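D-lactate dehydrogenase (Fermentative) (Pseudomonas aeruginosa, PDB 6ABJ) is a tetrameric, NADH-linked dehydrogenase of the D-isomer-specific 2-hydroxyacid family that interconverts D-lactate and pyruvate. Local coordinates at the interface of chains A and B. Numbering follows the deposited sequence. Chains: chain A/B, D-lactate dehydrogenase (Fermentative).

Contact 1: the interface of chains A and B. Residues chain A 134, 136, 139, 143, 150, 153; chain B 124, 309, 312.
The side-chain amide nitrogen NE2 of B:Gln312 donates to A:Arg134 O, the carbonyl at the C-terminal end of helix 118-134, at 2.8 Å, and also meets water 1. The carbonyl lies in the plane of the amide and the amide nitrogen in the plane of the carbonyl, although the bond is bent at the hydrogen (127°). Water 1 also meets A:Arg134 NE and A:Leu153 O, so it ties the amide to a second stretch of chain A. B:Gln312 gets there with CG anti to its backbone N (chi1 -164°) and an extended chain. Its other amide atom, OE1, faces methyls, with A:Ala139 CB at 3.4 Å and A:Leu153 CD1 at 3.6 Å.

In the other direction A:Arg134 NH2 donates to B:Gln312 O at 3.1 Å, a bent bond whose acceptor lies close to the guanidinium plane while the donor is tilted somewhat from the carbonyl plane. One face of that guanidinium looks onto B:His124, with ND1 above it near the rim and the two planes 48° apart. The imidazole is fixed from its own chain by a nearly straight NE2 bond to B:Thr309 OG1 (2.8 Å). Its CE1 carbon meets A:Leu136 CD2 at 3.7 Å, and B:Thr309 CG2 packs on A:Ala139 CB. The site joins the end of helix 118-134, helix 136-144 and a nearby loop of one subunit to helix 118-134 and the segment leading to the NADH-binding B:Phe314 of the other, and so may couple subunit packing to the coenzyme site.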
loop_
_atom_site.group_PDB
_atom_site.type_symbol
_atom_site.label_atom_id
_atom_site.label_comp_id
_atom_site.label_asym_id
_atom_site.label_seq_id
_atom_site.Cartn_x
_atom_site.Cartn_y
_atom_site.Cartn_z
ATOM N N ARG A 134 -6.034 8.077 -15.435
ATOM C CA ARG A 134 -5.307 9.051 -14.665
ATOM C C ARG A 134 -4.456 8.452 -13.560
ATOM O O ARG A 134 -3.848 9.176 -12.769
ATOM C CB ARG A 134 -6.269 10.104 -14.094
ATOM C CG ARG A 134 -7.204 10.726 -15.124
ATOM C CD ARG A 134 -6.426 11.337 -16.280
ATOM N NE ARG A 134 -5.724 12.543 -15.855
ATOM C CZ ARG A 134 -6.148 13.780 -16.090
ATOM N NH1 ARG A 134 -7.272 13.984 -16.763
ATOM N NH2 ARG A 134 -5.447 14.814 -15.653
ATOM N N LEU A 136 -5.151 7.017 -10.832
ATOM C CA LEU A 136 -5.546 7.583 -9.573
ATOM C C LEU A 136 -5.234 6.670 -8.331
ATOM O O LEU A 136 -4.897 7.181 -7.283
ATOM C CB LEU A 136 -7.043 7.903 -9.538
ATOM C CG LEU A 136 -7.550 8.938 -10.531
ATOM C CD1 LEU A 136 -9.037 9.180 -10.493
ATOM C CD2 LEU A 136 -6.756 10.218 -10.405
ATOM N N ALA A 139 -1.517 7.217 -7.866
ATOM C CA ALA A 139 -1.369 8.526 -7.265
ATOM C C ALA A 139 -1.690 8.554 -5.813
ATOM O O ALA A 139 -0.922 9.087 -5.016
ATOM C CB ALA A 139 -2.201 9.562 -8.011
ATOM N N THR A 143 0.833 9.840 -2.835
ATOM C CA THR A 143 0.601 10.984 -2.027
ATOM C C THR A 143 0.383 10.692 -0.572
ATOM O O THR A 143 0.829 11.447 0.279
ATOM C CB THR A 143 -0.527 11.931 -2.575
ATOM O OG1 THR A 143 -1.782 11.298 -2.547
ATOM C CG2 THR A 143 -0.242 12.409 -3.988
ATOM N N LEU A 150 5.185 13.023 -10.139
ATOM C CA LEU A 150 4.153 12.715 -11.132
ATOM C C LEU A 150 4.618 11.799 -12.254
ATOM O O LEU A 150 3.826 11.422 -13.109
ATOM C CB LEU A 150 3.610 14.014 -11.736
ATOM C CG LEU A 150 2.877 14.937 -10.781
ATOM C CD1 LEU A 150 2.313 16.141 -11.576
ATOM C CD2 LEU A 150 1.740 14.232 -10.077
ATOM N N LEU A 153 2.429 9.054 -14.452
ATOM C CA LEU A 153 0.988 9.183 -14.165
ATOM C C LEU A 153 0.223 9.877 -15.300
ATOM O O LEU A 153 -0.964 10.082 -15.204
ATOM C CB LEU A 153 0.802 9.952 -12.862
ATOM C CG LEU A 153 1.479 9.398 -11.591
ATOM C CD1 LEU A 153 1.057 10.296 -10.425
ATOM C CD2 LEU A 153 1.020 7.980 -11.324
ATOM N N HIS B 124 -10.362 15.115 -14.727
ATOM C CA HIS B 124 -9.669 14.733 -13.537
ATOM C C HIS B 124 -10.563 14.941 -12.306
ATOM O O HIS B 124 -10.600 14.091 -11.435
ATOM C CB HIS B 124 -8.418 15.530 -13.375
ATOM C CG HIS B 124 -7.530 14.995 -12.283
ATOM N ND1 HIS B 124 -6.704 13.926 -12.476
ATOM C CD2 HIS B 124 -7.293 15.423 -11.029
ATOM C CE1 HIS B 124 -6.017 13.676 -11.368
ATOM N NE2 HIS B 124 -6.347 14.586 -10.475
ATOM N N THR B 309 -4.284 14.423 -5.274
ATOM C CA THR B 309 -3.366 14.313 -6.362
ATOM C C THR B 309 -2.547 15.613 -6.433
ATOM O O THR B 309 -3.041 16.665 -6.050
ATOM C CB THR B 309 -4.099 13.984 -7.714
ATOM O OG1 THR B 309 -5.142 14.895 -7.954
ATOM C CG2 THR B 309 -4.735 12.540 -7.656
ATOM N N GLN B 312 -2.169 17.345 -10.690
ATOM C CA GLN B 312 -2.098 16.375 -11.749
ATOM C C GLN B 312 -3.198 16.566 -12.776
ATOM O O GLN B 312 -3.242 15.877 -13.800
ATOM C CB GLN B 312 -2.240 14.977 -11.058
ATOM C CG GLN B 312 -1.831 13.809 -11.860
ATOM C CD GLN B 312 -2.175 12.480 -11.247
ATOM O OE1 GLN B 312 -1.935 12.244 -10.059
ATOM N NE2 GLN B 312 -2.678 11.588 -12.068
HETATM O O HOH W 1 -3.020 12.031 -15.195
#

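Contact 2: the interface of chains A and B. Residues chain A 120, 123, 313, 315-316; chain B 134, 156-157.
B:Arg134 lays its flat guanidinium under the methyl of A:Thr316: CG2 sits above the middle of the plane, 3.5 Å from CZ, while backbone carbonyls of chain A take the rim. At that rim NH1 donates to A:Ala120 O and NH2 to A:Ala313 O, each at 2.9 Å and each fairly straight at the hydrogen (163°). Both acceptors lie near the guanidinium plane, but they are met differently. NH1 is tilted moderately from the carbonyl plane of A:Ala120, whereas NH2 stands well above that of A:Ala313, away from the lone pairs. Bends at chi2 and chi3 fold the arginine so that its head can serve both carbonyls.

NE points to water 2, which passes the link on to A:Leu315 O. With carbonyls and waters at its rim and a methyl over one face, the guanidinium probably has little freedom to rotate.

A:Thr316 turns its methyl to the arginine and its hydroxyl to B:Asp157. OG1 sits between the backbone N and the carbonyl carbon (chi1 66°) and donates to B:Asp157 OD1 at 2.8 Å, approaching from above the carboxylate plane; the two side chains run at about a right angle. The threonine CB also leans on B:Phe156 CA at 3.8 Å.

Water 3 gathers A:Glu123 OE1 (2.7 Å), B:Arg134 NH1 and B:Phe156 O. The glutamate carboxylate therefore reaches the arginine through water rather than directly, and its negative charge probably still helps to settle the guanidinium. The nearby carboxylate of B:Asp157 would probably work against the glutamate's charge, with the arginine offsetting both.

In the fold, the C-terminal end of helix 118-134 of chain B and its 156-157 loop dock where chain A brings together the N-terminal half of its own helix 118-134 and the 313-316 loop that leads into helix 317-335.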
loop_
_atom_site.group_PDB
_atom_site.type_symbol
_atom_site.label_atom_id
_atom_site.label_comp_id
_atom_site.label_asym_id
_atom_site.label_seq_id
_atom_site.Cartn_x
_atom_site.Cartn_y
_atom_site.Cartn_z
ATOM N N ALA A 120 -25.774 2.308 -11.525
ATOM C CA ALA A 120 -24.711 1.925 -10.582
ATOM C C ALA A 120 -23.560 1.242 -11.364
ATOM O O ALA A 120 -22.428 1.608 -11.199
ATOM C CB ALA A 120 -25.260 1.041 -9.480
ATOM N N GLU A 123 -21.828 3.582 -14.067
ATOM C CA GLU A 123 -20.960 4.542 -13.401
ATOM C C GLU A 123 -19.667 3.886 -12.874
ATOM O O GLU A 123 -18.578 4.464 -12.949
ATOM C CB GLU A 123 -21.688 5.235 -12.271
ATOM C CG GLU A 123 -22.778 6.157 -12.834
ATOM C CD GLU A 123 -23.727 6.719 -11.755
ATOM O OE1 GLU A 123 -23.394 6.608 -10.583
ATOM O OE2 GLU A 123 -24.787 7.325 -12.131
ATOM N N ALA A 313 -19.808 -3.500 -8.791
ATOM C CA ALA A 313 -20.385 -2.498 -9.684
ATOM C C ALA A 313 -21.815 -2.127 -9.277
ATOM O O ALA A 313 -22.243 -1.022 -9.532
ATOM C CB ALA A 313 -20.368 -2.939 -11.120
ATOM N N LEU A 315 -22.666 -2.022 -6.059
ATOM C CA LEU A 315 -22.494 -1.651 -4.666
ATOM C C LEU A 315 -22.676 -0.141 -4.409
ATOM O O LEU A 315 -21.728 0.547 -4.045
ATOM C CB LEU A 315 -21.164 -2.158 -4.088
ATOM C CG LEU A 315 -21.152 -2.361 -2.578
ATOM C CD1 LEU A 315 -21.965 -3.596 -2.104
ATOM C CD2 LEU A 315 -19.747 -2.381 -2.000
ATOM N N THR A 316 -23.891 0.344 -4.669
ATOM C CA THR A 316 -24.297 1.634 -4.206
ATOM C C THR A 316 -25.521 1.500 -3.299
ATOM O O THR A 316 -26.211 0.517 -3.320
ATOM C CB THR A 316 -24.674 2.581 -5.324
ATOM O OG1 THR A 316 -25.855 2.059 -5.967
ATOM C CG2 THR A 316 -23.512 2.715 -6.324
ATOM N N ARG B 134 -16.853 5.416 -5.195
ATOM C CA ARG B 134 -16.811 3.983 -5.277
ATOM C C ARG B 134 -15.574 3.400 -4.480
ATOM O O ARG B 134 -15.315 2.181 -4.501
ATOM C CB ARG B 134 -16.860 3.474 -6.708
ATOM C CG ARG B 134 -17.985 4.096 -7.567
ATOM C CD ARG B 134 -19.353 3.912 -6.919
ATOM N NE ARG B 134 -19.714 2.546 -6.996
ATOM C CZ ARG B 134 -20.477 1.978 -7.935
ATOM N NH1 ARG B 134 -21.134 2.675 -8.826
ATOM N NH2 ARG B 134 -20.656 0.695 -7.899
ATOM N N PHE B 156 -22.673 5.646 -3.949
ATOM C CA PHE B 156 -23.953 6.206 -4.283
ATOM C C PHE B 156 -24.043 6.455 -5.791
ATOM O O PHE B 156 -23.044 6.765 -6.457
ATOM C CB PHE B 156 -24.189 7.491 -3.463
ATOM C CG PHE B 156 -23.193 8.603 -3.727
ATOM C CD1 PHE B 156 -22.035 8.703 -2.979
ATOM C CD2 PHE B 156 -23.416 9.550 -4.680
ATOM C CE1 PHE B 156 -21.161 9.761 -3.166
ATOM C CE2 PHE B 156 -22.526 10.625 -4.876
ATOM C CZ PHE B 156 -21.419 10.743 -4.067
ATOM N N ASP B 157 -25.244 6.313 -6.332
ATOM C CA ASP B 157 -25.447 6.615 -7.730
ATOM C C ASP B 157 -25.235 8.117 -7.917
ATOM O O ASP B 157 -25.749 8.928 -7.140
ATOM C CB ASP B 157 -26.886 6.338 -8.143
ATOM C CG ASP B 157 -27.228 4.879 -8.137
ATOM O OD1 ASP B 157 -26.337 4.049 -7.865
ATOM O OD2 ASP B 157 -28.404 4.568 -8.407
HETATM O O HOH W 2 -18.966 0.922 -4.574
HETATM O O HOH W 3 -21.697 5.561 -8.705
#

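Contact 1 and contact 2 lie about 22 Å apart, measured between the centres of their C-alpha atoms, on one two-fold symmetric interface. Arg134 works in both, from chain A in contact 1 and from chain B in contact 2, and the 312-316 stretch and helix 118-134 of the opposite subunit receive it each time. Exchanging the chains brings a copy of contact 2 onto the same A:Arg134 as contact 1, so together they describe one docking surface that is used twice. Because that stretch includes the NADH-binding Phe314, this pairing within the tetramer could help relay the allosteric transitions of these enzymes between subunits.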